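Local coordinates for protein putative secreted endoglycosylceramidase (Rhodococcus hoagii, PDB 6JYZ) that probably hydrolyses the glycosidic bond between galactose-based sugars and ceramide, as an endogalactosylceramidase of glycoside hydrolase family 5, at residues Val103-Arg107 with Leu204-Phe208; Ala266-Ala270 with Phe289-Leu293; Ile245-Arg249 with Tyr281-Val287; Thr327-Trp332 with Val343-Val347; Gly334-Ala340 with Val398-Ala402. All blocks are in the same frame, centred on the assembly; numbering follows the deposited sequence.

Interaction 1 of 5, residues Val103-Arg107 with Leu204-Phe208; sequences VARIR and LAAEF
The guanidinium of Arg-107 has the CZ end of the Phe-208 ring over one face, with the two planes 26° apart, and receives Glu-207 at its edge. Arg-107 NH2 makes both bonds across the contact: one to Glu-207 OE1 at 2.8 Å, a salt bridge that uses the anti lone pair of that oxygen, and one to the backbone Glu-207 O at 3.1 Å. Both acceptors lie close to the guanidinium plane. A water joins the same edge, accepting from Arg-107 NE and donating to Glu-207 O, so Glu-207 O takes two bonds, and three contacts along one guanidinium edge limit its rotation. The Arg-107 chain reaches this place by a bend at chi3 (-70°), which turns its end toward Glu-207. At the rim of the phenyl ring, in its plane, sits the helix backbone, Arg-107 CA being 3.8 Å from Phe-208 CZ. Ile-106 CG2 touches the same CZ at 3.8 Å, the two side chains crossing at about a right angle. Val-103 CG1 packs on the aliphatic part of Glu-207, 3.9 Å from its CG, and Leu-204 CD1 fits against Val-103 and Ile-106. The contact joins two neighbouring outer helices of the (beta/alpha)8 barrel, 100-115 and 193-206, and its apolar side rests on the barrel strands: Ile-106 on Leu-84 and Ile-86, Phe-208 on Leu-122 and Val-214.

Interaction 2 of 5, residues Ala266-Ala270 with Phe289-Leu293; sequences ALWSA and FSPHL
Trp-268 lays one face of its indole on Pro-291 and Phe-289 together. The Pro-291 CB makes a CH-pi contact, 3.4 Å from the centroid of the five-membered ring and 11° off its normal. Further out on the same face, the six-membered ring takes the edge of Phe-289 in a T-shaped pair, with CZ of Phe-289 3.9 Å from CZ3 of Trp-268 and the planes at 78°. The pyrrole edge of the indole is turned to the backbone of the other segment, where Trp-268 CD1 comes within 3.4 Å of His-292 O, while Leu-293 CD2 approaches NE1. Next in sequence, Ser-269 OG packs against His-292 CB at 3.4 Å. A water bridges the two segments, donating to Ser-269 OG and accepting from His-292 N. Strand 287-289 is the sixth of the (beta/alpha)8 barrel of family 5, and the segment that follows it runs along the catalytic end of the barrel, where the loops after the strands form the substrate cleft. Both Ser-269 OG and His-292 ND1 hydrogen-bond to Glu-222, which belongs to an Asn-Glu-Pro sequence and is probably the acid/base, as in relatives. An isopropanol molecule, probably from the crystallisation liquor, lies close to the Trp-268 side chain. Behind the first shell, Ala-314 of helix 307-321 touches Pro-291 and Leu-293. The ring of Phe-289 meets those of Tyr-321 and Phe-262.

Interaction 3 of 5, residues Ile245-Arg249 with Tyr281-Val287; sequences IAAIR and YLADPLV
Ile-245 and Leu-282 mark the closest approach of the two backbones, with their CA atoms 8.3 Å apart, so the contact is carried by side chains. The segment 245-249 is a regular helical turn, whereas 281-287 runs irregularly: Ala-283 is the centre of an inverse gamma turn, and a type I beta turn follows from Asp-284 to Val-287, closed by a weak backbone bond. Asp-284 meets Arg-249 side-on. Arg-249 NE donates almost straight to Asp-284 OD2 at 2.8 Å, on its syn side but 29° out of the carboxylate plane, and Arg-249 NH2 donates to Asp-284 OD1 at 3.0 Å from well above that plane. The two flat groups are thus skewed, their planes 40° apart, although both oxygens lie near the guanidinium plane. Arg-249 comes to this grip through a bend at chi2 (-68°) that directs the guanidinium to Asp-284. OD1 of Asp-284 is held a second time, accepting from Leu-286 N at 2.9 Å through its anti lone pair, which helps to orient the carboxylate. Leu-286 CB packs 3.6 Å from Arg-249 NH2, and NH1 of the arginine has its own partners in Glu-252 and His-258 O. One helical turn back, Ile-245 CD1 touches Leu-282 CD1 at 3.8 Å, and Ile-245 CG2 lies beside Asp-284 OD2. The bond to Leu-286 N makes an Asx turn, here placed just before strand 287-289 of the (beta/alpha)8 barrel and tied by a bidentate salt bridge to the outer helix 230-251.

Interaction 4 of 5, residues Thr327-Trp332 with Val343-Val347; sequences TGEWGW and VRRFV
Val-343 divides its two methyls between two tryptophans. CG1 of Val-343 meets the edge of the Trp-330 indole, 3.9 Å from CH2, and CG2 packs 3.8 Å from CE3 of Trp-332, whose face also lies against Val-343 N. One helical turn on, Phe-346 stacks on Trp-330 in an offset, nearly parallel fashion, its ring centroid 3.8 Å from that of the six-membered ring and the planes 8° apart. Trp-330 reaches this stack with CG set between its backbone N and carbonyl carbon (chi1 69°), which turns the indole toward the helix. The edge of Trp-332 comes to Phe-346 obliquely, Trp-332 CZ3 lying 3.8 Å from Phe-346 CD2, while the indole NE1 is bonded to Gln-296 O. At the edge of the phenyl ring, Thr-327 CG2 is 4.1 Å from Phe-346 CZ. Val-347 completes the row, its CG2 beside Trp-330 CH2. Phe-311 and Trp-359 extend the aromatic cluster. This is the strand-to-helix packing of a beta-alpha-beta unit, strand 326-330, helix 336-353 and strand 356-359, in a (beta/alpha)8 barrel; Glu-329, whose side chain leaves the opposite way toward Arg-83 and Tyr-294, is probably the family's nucleophile at the end of the first strand.

Interaction 5 of 5, residues Gly334-Ala340 with Val398-Ala402; sequences GDPDEQA and VEGFA
Phe-401 presents one ring face to Pro-336 and its rim to the next turn of the same helix. Pro-336 CB stands over the middle of the ring, 3.9 Å from the centroid and 13° off the normal, a CH-pi contact. At the rim, Gln-339 brings its amide almost into the ring plane, the two flat groups being 22° apart, with Gln-339 OE1 3.9 Å from Phe-401 CZ; Ala-340 N lies at the edge too. The amide is held there by Gly-334 N, which donates to Gln-339 OE1 at 2.7 Å in a bent bond and ties the residue before the N-cap to a side chain of the first turn. Phe-401 comes in with CG anti to its carbonyl carbon (chi1 -69°), and this sends the ring across to the other helix. Pro-336 also crosses Val-398 at about a right angle, Pro-336 CG to Val-398 CG1 at 3.7 Å. The backbones come close as well: Pro-336 CB is 4.1 Å from Gly-400 CA, an approach that suits a residue without a side chain. Ala-340 CB lies 3.7 Å from Gly-400 O. Two helix starts meet here, since Asp-335 is the N-cap of one, its OD1 accepting from Asp-337 N at 2.9 Å, and Val-398 holds the N-cap position of the other. The contact joins the first turns of helices 336-353 and 399-405 on the outside of the barrel. Phe-401 also touches Trp-332 and makes an edge-to-face pair with Trp-359 of strand 356-359, while Val-398 pairs through its backbone with Leu-384.

Interactions 2 and 4 lie closest to the probable catalytic centre. Their centres are 12 Å apart, and they touch where Pro-291 O meets Thr-327 OG1 at 2.7 Å and where Leu-293 N and Glu-329 O, 3.1 Å apart, form a probable hydrogen bond; Glu-329 is part of this junction, and Glu-222 reaches it through His-292. Interaction 5 shares helix 336-353 with interaction 4, its centre also 12 Å away, and Val-343 CG2 packs on Phe-401 CD1 at 3.6 Å. Interactions 1 and 3, 19 Å apart between centres, meet where helix 193-206 adjoins helix 230-251, through Ala-205 CB and Ile-248 CG2 at 3.8 Å. Interaction 3 is also joined to interaction 2 through strand 287-289, whereas the centres of interactions 1 and 5 lie 35 Å apart.

Interaction 1 of 5, residues Val103-Arg107 with Leu204-Phe208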
# COMPACT_ATOMS: atom_id res chain seq x y z
N VAL A 103 10.02 -16.41 0.63
CA VAL A 103 10.84 -15.33 0.09
C VAL A 103 11.02 -15.51 -1.40
O VAL A 103 10.99 -14.52 -2.15
CB VAL A 103 12.21 -15.23 0.78
CG1 VAL A 103 13.05 -14.16 0.09
CG2 VAL A 103 11.99 -14.87 2.26
N ALA A 104 11.18 -16.75 -1.91
CA ALA A 104 11.35 -16.90 -3.36
C ALA A 104 10.07 -16.55 -4.07
O ALA A 104 10.17 -16.02 -5.19
CB ALA A 104 11.74 -18.37 -3.64
N ARG A 105 8.88 -16.75 -3.49
CA ARG A 105 7.68 -16.26 -4.16
C ARG A 105 7.66 -14.74 -4.16
O ARG A 105 7.24 -14.13 -5.18
CB ARG A 105 6.44 -16.74 -3.41
CG ARG A 105 6.26 -18.27 -3.46
CD ARG A 105 5.18 -18.84 -2.59
NE ARG A 105 3.87 -18.37 -3.04
CZ ARG A 105 2.82 -18.33 -2.25
NH1 ARG A 105 2.91 -18.60 -0.95
NH2 ARG A 105 1.67 -17.92 -2.75
N ILE A 106 8.08 -14.09 -3.09
CA ILE A 106 8.20 -12.62 -3.09
C ILE A 106 9.17 -12.19 -4.17
O ILE A 106 8.90 -11.23 -4.94
CB ILE A 106 8.65 -12.13 -1.71
CG1 ILE A 106 7.61 -12.48 -0.64
CG2 ILE A 106 8.88 -10.61 -1.75
CD1 ILE A 106 8.06 -12.17 0.78
N ARG A 107 10.33 -12.83 -4.29
CA ARG A 107 11.32 -12.43 -5.25
C ARG A 107 10.80 -12.64 -6.66
O ARG A 107 11.06 -11.76 -7.51
CB ARG A 107 12.60 -13.25 -5.02
CG ARG A 107 13.74 -12.79 -5.94
CD ARG A 107 15.06 -13.51 -5.64
NE ARG A 107 15.59 -13.06 -4.34
CZ ARG A 107 15.68 -13.77 -3.23
NH1 ARG A 107 15.20 -14.99 -3.16
NH2 ARG A 107 16.13 -13.13 -2.15
N LEU A 204 14.39 -10.21 5.90
CA LEU A 204 13.81 -9.93 4.59
C LEU A 204 14.52 -8.81 3.89
O LEU A 204 14.75 -8.91 2.66
CB LEU A 204 12.31 -9.63 4.79
CG LEU A 204 11.55 -9.40 3.48
CD1 LEU A 204 11.63 -10.63 2.56
CD2 LEU A 204 10.11 -9.05 3.76
N ALA A 205 14.92 -7.75 4.61
CA ALA A 205 15.63 -6.68 3.92
C ALA A 205 16.93 -7.21 3.36
O ALA A 205 17.38 -6.75 2.29
CB ALA A 205 15.90 -5.54 4.90
N ALA A 206 17.62 -8.07 4.08
CA ALA A 206 18.86 -8.64 3.56
C ALA A 206 18.63 -9.33 2.21
O ALA A 206 19.55 -9.26 1.35
CB ALA A 206 19.50 -9.61 4.57
N GLU A 207 17.49 -9.93 1.98
CA GLU A 207 17.18 -10.64 0.74
C GLU A 207 17.01 -9.72 -0.43
O GLU A 207 16.99 -10.22 -1.59
CB GLU A 207 15.91 -11.45 0.97
CG GLU A 207 16.00 -12.55 1.98
CD GLU A 207 16.88 -13.69 1.58
OE1 GLU A 207 16.99 -14.04 0.41
OE2 GLU A 207 17.47 -14.28 2.49
N PHE A 208 16.88 -8.40 -0.21
CA PHE A 208 16.63 -7.45 -1.29
C PHE A 208 17.57 -6.27 -1.21
O PHE A 208 17.34 -5.26 -1.90
CB PHE A 208 15.15 -7.03 -1.27
CG PHE A 208 14.24 -8.14 -1.66
CD1 PHE A 208 14.13 -8.53 -3.02
CD2 PHE A 208 13.56 -8.88 -0.71
CE1 PHE A 208 13.32 -9.60 -3.36
CE2 PHE A 208 12.78 -9.96 -1.05
CZ PHE A 208 12.66 -10.33 -2.40
O HOH W 1 16.77 -10.41 -4.38

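Interaction 2 of 5, residues Ala266-Ala270 with Phe289-Leu293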
# COMPACT_ATOMS: atom_id res chain seq x y z
N ALA A 266 -4.04 2.70 12.60
CA ALA A 266 -5.24 2.41 11.83
C ALA A 266 -6.32 3.48 12.01
O ALA A 266 -7.21 3.55 11.17
CB ALA A 266 -5.79 1.06 12.30
N LEU A 267 -6.31 4.22 13.12
CA LEU A 267 -7.33 5.26 13.28
C LEU A 267 -7.31 6.24 12.13
O LEU A 267 -8.37 6.81 11.79
CB LEU A 267 -7.14 6.00 14.61
CG LEU A 267 -7.33 5.09 15.82
CD1 LEU A 267 -6.96 5.88 17.09
CD2 LEU A 267 -8.72 4.52 15.96
N TRP A 268 -6.18 6.54 11.51
CA TRP A 268 -6.19 7.48 10.37
C TRP A 268 -7.11 6.99 9.29
O TRP A 268 -7.78 7.80 8.62
CB TRP A 268 -4.75 7.63 9.83
CG TRP A 268 -4.61 8.81 8.89
CD1 TRP A 268 -5.19 8.97 7.64
CD2 TRP A 268 -3.86 10.00 9.15
NE1 TRP A 268 -4.83 10.21 7.13
CE2 TRP A 268 -4.03 10.85 8.03
CE3 TRP A 268 -3.03 10.42 10.18
CZ2 TRP A 268 -3.40 12.10 7.95
CZ3 TRP A 268 -2.41 11.66 10.11
CH2 TRP A 268 -2.62 12.50 9.01
N SER A 269 -7.20 5.68 9.08
CA SER A 269 -8.06 5.12 8.05
C SER A 269 -9.53 5.26 8.33
O SER A 269 -10.33 4.95 7.40
CB SER A 269 -7.76 3.65 7.83
OG SER A 269 -6.41 3.54 7.42
N ALA A 270 -9.92 5.63 9.56
CA ALA A 270 -11.34 5.86 9.88
C ALA A 270 -11.65 7.32 10.13
O ALA A 270 -12.85 7.69 10.10
CB ALA A 270 -11.65 5.06 11.14
N PHE A 289 6.09 9.10 4.82
CA PHE A 289 4.86 9.01 5.60
C PHE A 289 3.71 8.50 4.74
O PHE A 289 3.48 8.99 3.61
CB PHE A 289 4.54 10.41 6.13
CG PHE A 289 3.32 10.46 7.02
CD1 PHE A 289 3.18 9.56 8.08
CD2 PHE A 289 2.28 11.34 6.78
CE1 PHE A 289 2.03 9.59 8.90
CE2 PHE A 289 1.14 11.35 7.62
CZ PHE A 289 1.03 10.48 8.64
N SER A 290 3.01 7.46 5.20
CA SER A 290 2.06 6.73 4.38
C SER A 290 0.73 6.50 5.12
O SER A 290 0.36 5.35 5.38
CB SER A 290 2.70 5.44 3.95
OG SER A 290 1.94 4.80 2.94
N PRO A 291 -0.03 7.55 5.43
CA PRO A 291 -1.42 7.39 5.87
C PRO A 291 -2.27 6.89 4.72
O PRO A 291 -1.90 7.03 3.54
CB PRO A 291 -1.82 8.84 6.24
CG PRO A 291 -1.05 9.67 5.22
CD PRO A 291 0.30 8.96 5.12
N HIS A 292 -3.36 6.24 5.05
CA HIS A 292 -4.33 5.72 4.10
C HIS A 292 -5.47 6.71 4.00
O HIS A 292 -6.14 7.01 5.00
CB HIS A 292 -4.83 4.31 4.47
CG HIS A 292 -3.66 3.36 4.53
ND1 HIS A 292 -3.80 2.07 5.03
CD2 HIS A 292 -2.37 3.50 4.11
CE1 HIS A 292 -2.61 1.46 4.91
NE2 HIS A 292 -1.71 2.29 4.37
N LEU A 293 -5.63 7.26 2.80
CA LEU A 293 -6.51 8.46 2.62
C LEU A 293 -7.91 8.05 2.24
O LEU A 293 -8.30 8.03 1.06
CB LEU A 293 -5.91 9.39 1.57
CG LEU A 293 -4.50 9.88 1.88
CD1 LEU A 293 -4.03 10.92 0.83
CD2 LEU A 293 -4.41 10.55 3.24
O HOH W 2 -4.00 5.15 7.64

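Interaction 3 of 5, residues Ile245-Arg249 with Tyr281-Val287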
# COMPACT_ATOMS: atom_id res chain seq x y z
N ILE A 245 13.74 -0.16 11.93
CA ILE A 245 14.64 0.58 11.02
C ILE A 245 16.08 0.24 11.42
O ILE A 245 16.91 0.01 10.49
CB ILE A 245 14.38 2.08 11.13
CG1 ILE A 245 13.02 2.41 10.54
CG2 ILE A 245 15.49 2.88 10.42
CD1 ILE A 245 12.50 3.82 10.89
N ALA A 246 16.44 0.21 12.70
CA ALA A 246 17.86 -0.05 13.02
C ALA A 246 18.21 -1.45 12.55
O ALA A 246 19.32 -1.66 12.04
CB ALA A 246 18.05 0.06 14.54
N ALA A 247 17.35 -2.44 12.70
CA ALA A 247 17.66 -3.80 12.31
C ALA A 247 17.77 -3.89 10.81
O ALA A 247 18.68 -4.58 10.29
CB ALA A 247 16.62 -4.73 12.85
N ILE A 248 16.89 -3.23 10.07
CA ILE A 248 16.92 -3.24 8.61
C ILE A 248 18.20 -2.56 8.15
O ILE A 248 18.84 -3.08 7.21
CB ILE A 248 15.66 -2.51 8.08
CG1 ILE A 248 14.46 -3.46 8.26
CG2 ILE A 248 15.83 -2.13 6.62
CD1 ILE A 248 13.07 -2.73 8.05
N ARG A 249 18.57 -1.43 8.71
CA ARG A 249 19.74 -0.72 8.16
C ARG A 249 20.98 -1.58 8.40
O ARG A 249 21.87 -1.60 7.51
CB ARG A 249 19.89 0.62 8.89
CG ARG A 249 18.80 1.64 8.49
CD ARG A 249 18.99 2.09 7.05
NE ARG A 249 17.95 3.07 6.62
CZ ARG A 249 17.12 2.91 5.60
NH1 ARG A 249 17.10 1.84 4.84
NH2 ARG A 249 16.29 3.94 5.34
N TYR A 281 11.60 8.98 16.56
CA TYR A 281 11.65 7.57 16.21
C TYR A 281 11.91 7.33 14.72
O TYR A 281 12.26 6.19 14.38
CB TYR A 281 10.31 6.93 16.58
CG TYR A 281 10.03 6.78 18.05
CD1 TYR A 281 10.90 6.11 18.90
CD2 TYR A 281 8.85 7.32 18.58
CE1 TYR A 281 10.60 5.90 20.25
CE2 TYR A 281 8.51 7.09 19.91
CZ TYR A 281 9.39 6.37 20.70
OH TYR A 281 9.12 6.10 22.04
N LEU A 282 11.65 8.33 13.87
CA LEU A 282 11.70 8.24 12.41
C LEU A 282 12.81 9.15 11.88
O LEU A 282 12.70 9.59 10.75
CB LEU A 282 10.34 8.60 11.81
CG LEU A 282 9.19 7.58 11.86
CD1 LEU A 282 9.55 6.20 11.36
CD2 LEU A 282 8.43 7.60 13.14
N ALA A 283 13.88 9.37 12.62
CA ALA A 283 14.94 10.29 12.21
C ALA A 283 15.92 9.58 11.29
O ALA A 283 17.08 9.36 11.60
CB ALA A 283 15.65 10.78 13.47
N ASP A 284 15.48 9.12 10.15
CA ASP A 284 16.30 8.52 9.09
C ASP A 284 15.87 9.27 7.86
O ASP A 284 14.68 9.54 7.64
CB ASP A 284 15.93 7.01 8.98
CG ASP A 284 16.62 6.27 7.84
OD1 ASP A 284 16.40 6.59 6.64
OD2 ASP A 284 17.46 5.39 8.15
N PRO A 285 16.80 9.66 6.96
CA PRO A 285 16.45 10.55 5.87
C PRO A 285 15.59 9.91 4.78
O PRO A 285 15.06 10.65 3.96
CB PRO A 285 17.81 11.01 5.28
CG PRO A 285 18.71 9.92 5.73
CD PRO A 285 18.25 9.46 7.12
N LEU A 286 15.45 8.59 4.80
CA LEU A 286 14.69 7.92 3.76
C LEU A 286 13.31 7.47 4.22
O LEU A 286 12.70 6.63 3.55
CB LEU A 286 15.49 6.72 3.19
CG LEU A 286 16.88 7.09 2.70
CD1 LEU A 286 17.59 5.84 2.14
CD2 LEU A 286 16.84 8.16 1.64
N VAL A 287 12.81 8.08 5.30
CA VAL A 287 11.43 7.72 5.67
C VAL A 287 10.41 8.43 4.78
O VAL A 287 10.64 9.52 4.25
CB VAL A 287 11.15 8.06 7.16
CG1 VAL A 287 12.05 7.22 8.08
CG2 VAL A 287 11.22 9.56 7.47

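Interaction 4 of 5, residues Thr327-Trp332 with Val343-Val347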
# COMPACT_ATOMS: atom_id res chain seq x y z
N THR A 327 0.66 7.53 -0.33
CA THR A 327 -0.45 6.90 0.41
C THR A 327 -0.57 5.44 0.01
O THR A 327 -0.91 5.10 -1.13
CB THR A 327 -1.76 7.67 0.21
OG1 THR A 327 -2.75 6.96 0.98
CG2 THR A 327 -2.24 7.83 -1.22
N GLY A 328 -0.39 4.53 0.97
CA GLY A 328 -0.32 3.12 0.64
C GLY A 328 -1.67 2.49 0.35
O GLY A 328 -1.68 1.37 -0.19
N GLU A 329 -2.78 3.13 0.74
CA GLU A 329 -4.09 2.62 0.40
C GLU A 329 -5.03 3.77 0.31
O GLU A 329 -5.02 4.71 1.08
CB GLU A 329 -4.74 1.76 1.48
CG GLU A 329 -4.03 0.47 1.78
CD GLU A 329 -4.76 -0.41 2.78
OE1 GLU A 329 -5.97 -0.20 3.08
OE2 GLU A 329 -4.06 -1.29 3.28
N TRP A 330 -5.91 3.64 -0.72
CA TRP A 330 -7.06 4.52 -0.93
C TRP A 330 -7.97 3.76 -1.85
O TRP A 330 -7.57 2.81 -2.53
CB TRP A 330 -6.62 5.85 -1.52
CG TRP A 330 -6.11 5.76 -2.93
CD1 TRP A 330 -4.82 5.48 -3.34
CD2 TRP A 330 -6.87 6.08 -4.12
NE1 TRP A 330 -4.72 5.57 -4.71
CE2 TRP A 330 -5.96 5.94 -5.20
CE3 TRP A 330 -8.20 6.43 -4.35
CZ2 TRP A 330 -6.34 6.24 -6.51
CZ3 TRP A 330 -8.57 6.78 -5.64
CH2 TRP A 330 -7.64 6.68 -6.69
N GLY A 331 -9.25 4.11 -1.86
CA GLY A 331 -10.14 3.43 -2.81
C GLY A 331 -11.59 3.68 -2.43
O GLY A 331 -11.90 4.11 -1.32
N TRP A 332 -12.45 3.43 -3.43
CA TRP A 332 -13.91 3.45 -3.26
C TRP A 332 -14.44 2.08 -3.57
O TRP A 332 -13.89 1.36 -4.41
CB TRP A 332 -14.57 4.54 -4.15
CG TRP A 332 -14.59 5.85 -3.40
CD1 TRP A 332 -15.67 6.37 -2.72
CD2 TRP A 332 -13.52 6.79 -3.20
NE1 TRP A 332 -15.31 7.55 -2.12
CE2 TRP A 332 -13.99 7.83 -2.39
CE3 TRP A 332 -12.17 6.90 -3.63
CZ2 TRP A 332 -13.23 8.91 -1.95
CZ3 TRP A 332 -11.41 7.99 -3.24
CH2 TRP A 332 -11.92 8.97 -2.40
N VAL A 343 -13.38 9.29 -7.05
CA VAL A 343 -12.10 8.76 -7.54
C VAL A 343 -11.39 9.81 -8.38
O VAL A 343 -10.17 10.05 -8.24
CB VAL A 343 -12.27 7.42 -8.25
CG1 VAL A 343 -10.93 6.92 -8.74
CG2 VAL A 343 -12.92 6.42 -7.28
N ARG A 344 -12.13 10.51 -9.26
CA ARG A 344 -11.56 11.56 -10.06
C ARG A 344 -11.00 12.67 -9.19
O ARG A 344 -9.89 13.15 -9.46
CB ARG A 344 -12.67 12.05 -11.02
CG ARG A 344 -12.18 13.20 -11.91
CD ARG A 344 -13.35 13.64 -12.81
NE ARG A 344 -13.06 14.84 -13.56
CZ ARG A 344 -13.75 15.25 -14.64
NH1 ARG A 344 -14.75 14.51 -15.11
NH2 ARG A 344 -13.41 16.38 -15.24
N ARG A 345 -11.75 13.11 -8.19
CA ARG A 345 -11.25 14.11 -7.28
C ARG A 345 -9.95 13.66 -6.57
O ARG A 345 -9.06 14.46 -6.33
CB ARG A 345 -12.31 14.44 -6.18
CG ARG A 345 -13.46 15.30 -6.74
CD ARG A 345 -14.64 15.28 -5.78
NE ARG A 345 -14.31 15.83 -4.48
CZ ARG A 345 -14.99 15.60 -3.37
NH1 ARG A 345 -16.12 14.88 -3.46
NH2 ARG A 345 -14.65 16.15 -2.21
N PHE A 346 -9.91 12.35 -6.21
CA PHE A 346 -8.70 11.85 -5.56
C PHE A 346 -7.46 11.94 -6.45
O PHE A 346 -6.44 12.41 -6.03
CB PHE A 346 -9.01 10.43 -5.09
CG PHE A 346 -7.95 9.93 -4.13
CD1 PHE A 346 -6.72 9.45 -4.58
CD2 PHE A 346 -8.19 9.96 -2.75
CE1 PHE A 346 -5.74 9.01 -3.70
CE2 PHE A 346 -7.21 9.50 -1.87
CZ PHE A 346 -5.99 9.05 -2.34
N VAL A 347 -7.63 11.44 -7.70
CA VAL A 347 -6.49 11.54 -8.62
C VAL A 347 -6.08 13.00 -8.88
O VAL A 347 -4.88 13.32 -8.91
CB VAL A 347 -6.80 10.75 -9.90
CG1 VAL A 347 -5.63 10.94 -10.91
CG2 VAL A 347 -7.03 9.29 -9.60

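Interaction 5 of 5, residues Gly334-Ala340 with Val398-Ala402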
# COMPACT_ATOMS: atom_id res chain seq x y z
N GLY A 334 -18.07 1.15 -3.60
CA GLY A 334 -19.49 1.04 -4.01
C GLY A 334 -19.61 1.11 -5.53
O GLY A 334 -18.76 0.68 -6.30
N ASP A 335 -20.76 1.66 -5.93
CA ASP A 335 -21.13 1.69 -7.35
C ASP A 335 -20.31 2.76 -8.07
O ASP A 335 -20.39 3.94 -7.71
CB ASP A 335 -22.61 2.08 -7.45
CG ASP A 335 -23.18 2.13 -8.86
OD1 ASP A 335 -22.43 1.96 -9.86
OD2 ASP A 335 -24.44 2.14 -8.89
N PRO A 336 -19.52 2.44 -9.11
CA PRO A 336 -18.78 3.45 -9.84
C PRO A 336 -19.64 4.53 -10.49
O PRO A 336 -19.21 5.65 -10.70
CB PRO A 336 -17.94 2.65 -10.89
CG PRO A 336 -18.64 1.30 -10.99
CD PRO A 336 -19.28 1.08 -9.65
N ASP A 337 -20.89 4.18 -10.85
CA ASP A 337 -21.78 5.20 -11.37
C ASP A 337 -21.97 6.33 -10.37
O ASP A 337 -22.20 7.45 -10.79
CB ASP A 337 -23.13 4.57 -11.74
CG ASP A 337 -23.01 3.70 -12.97
OD1 ASP A 337 -22.00 3.83 -13.75
OD2 ASP A 337 -23.95 2.90 -13.17
N GLU A 338 -21.96 6.01 -9.07
CA GLU A 338 -22.12 7.01 -8.03
C GLU A 338 -20.78 7.55 -7.54
O GLU A 338 -20.73 8.69 -7.14
CB GLU A 338 -22.81 6.39 -6.82
CG GLU A 338 -24.25 5.94 -7.13
CD GLU A 338 -25.29 7.04 -7.36
OE1 GLU A 338 -24.92 8.16 -7.80
OE2 GLU A 338 -26.49 6.77 -7.10
N GLN A 339 -19.69 6.76 -7.60
CA GLN A 339 -18.48 7.15 -6.86
C GLN A 339 -17.32 7.50 -7.78
O GLN A 339 -16.27 7.90 -7.26
CB GLN A 339 -18.10 5.97 -5.94
CG GLN A 339 -19.15 5.76 -4.82
CD GLN A 339 -18.78 4.63 -3.90
OE1 GLN A 339 -17.90 3.83 -4.16
NE2 GLN A 339 -19.55 4.47 -2.85
N ALA A 340 -17.41 7.31 -9.12
CA ALA A 340 -16.26 7.62 -9.96
C ALA A 340 -15.85 9.07 -9.83
O ALA A 340 -14.68 9.40 -9.98
CB ALA A 340 -16.59 7.26 -11.40
N VAL A 398 -13.68 -2.98 -13.56
CA VAL A 398 -14.71 -2.07 -13.13
C VAL A 398 -14.35 -0.75 -13.80
O VAL A 398 -13.50 0.03 -13.33
CB VAL A 398 -14.70 -1.95 -11.58
CG1 VAL A 398 -15.69 -0.91 -11.11
CG2 VAL A 398 -15.00 -3.31 -10.92
N GLU A 399 -14.95 -0.51 -14.96
CA GLU A 399 -14.38 0.47 -15.89
C GLU A 399 -14.45 1.90 -15.36
O GLU A 399 -13.51 2.66 -15.64
CB GLU A 399 -15.14 0.37 -17.23
CG GLU A 399 -14.84 -0.92 -17.99
CD GLU A 399 -13.44 -1.09 -18.57
OE1 GLU A 399 -12.59 -0.10 -18.51
OE2 GLU A 399 -13.17 -2.24 -19.10
N GLY A 400 -15.51 2.27 -14.64
CA GLY A 400 -15.62 3.61 -14.12
C GLY A 400 -14.47 4.00 -13.17
O GLY A 400 -14.10 5.16 -13.10
N PHE A 401 -13.94 2.98 -12.43
CA PHE A 401 -12.80 3.25 -11.56
C PHE A 401 -11.52 3.10 -12.39
O PHE A 401 -10.62 3.91 -12.24
CB PHE A 401 -12.83 2.30 -10.37
CG PHE A 401 -13.94 2.56 -9.39
CD1 PHE A 401 -14.54 3.81 -9.24
CD2 PHE A 401 -14.37 1.52 -8.59
CE1 PHE A 401 -15.52 4.02 -8.27
CE2 PHE A 401 -15.33 1.74 -7.59
CZ PHE A 401 -15.92 2.99 -7.46
N ALA A 402 -11.40 2.03 -13.20
CA ALA A 402 -10.20 1.77 -13.97
C ALA A 402 -9.82 2.97 -14.84
O ALA A 402 -8.62 3.24 -14.95
CB ALA A 402 -10.27 0.51 -14.81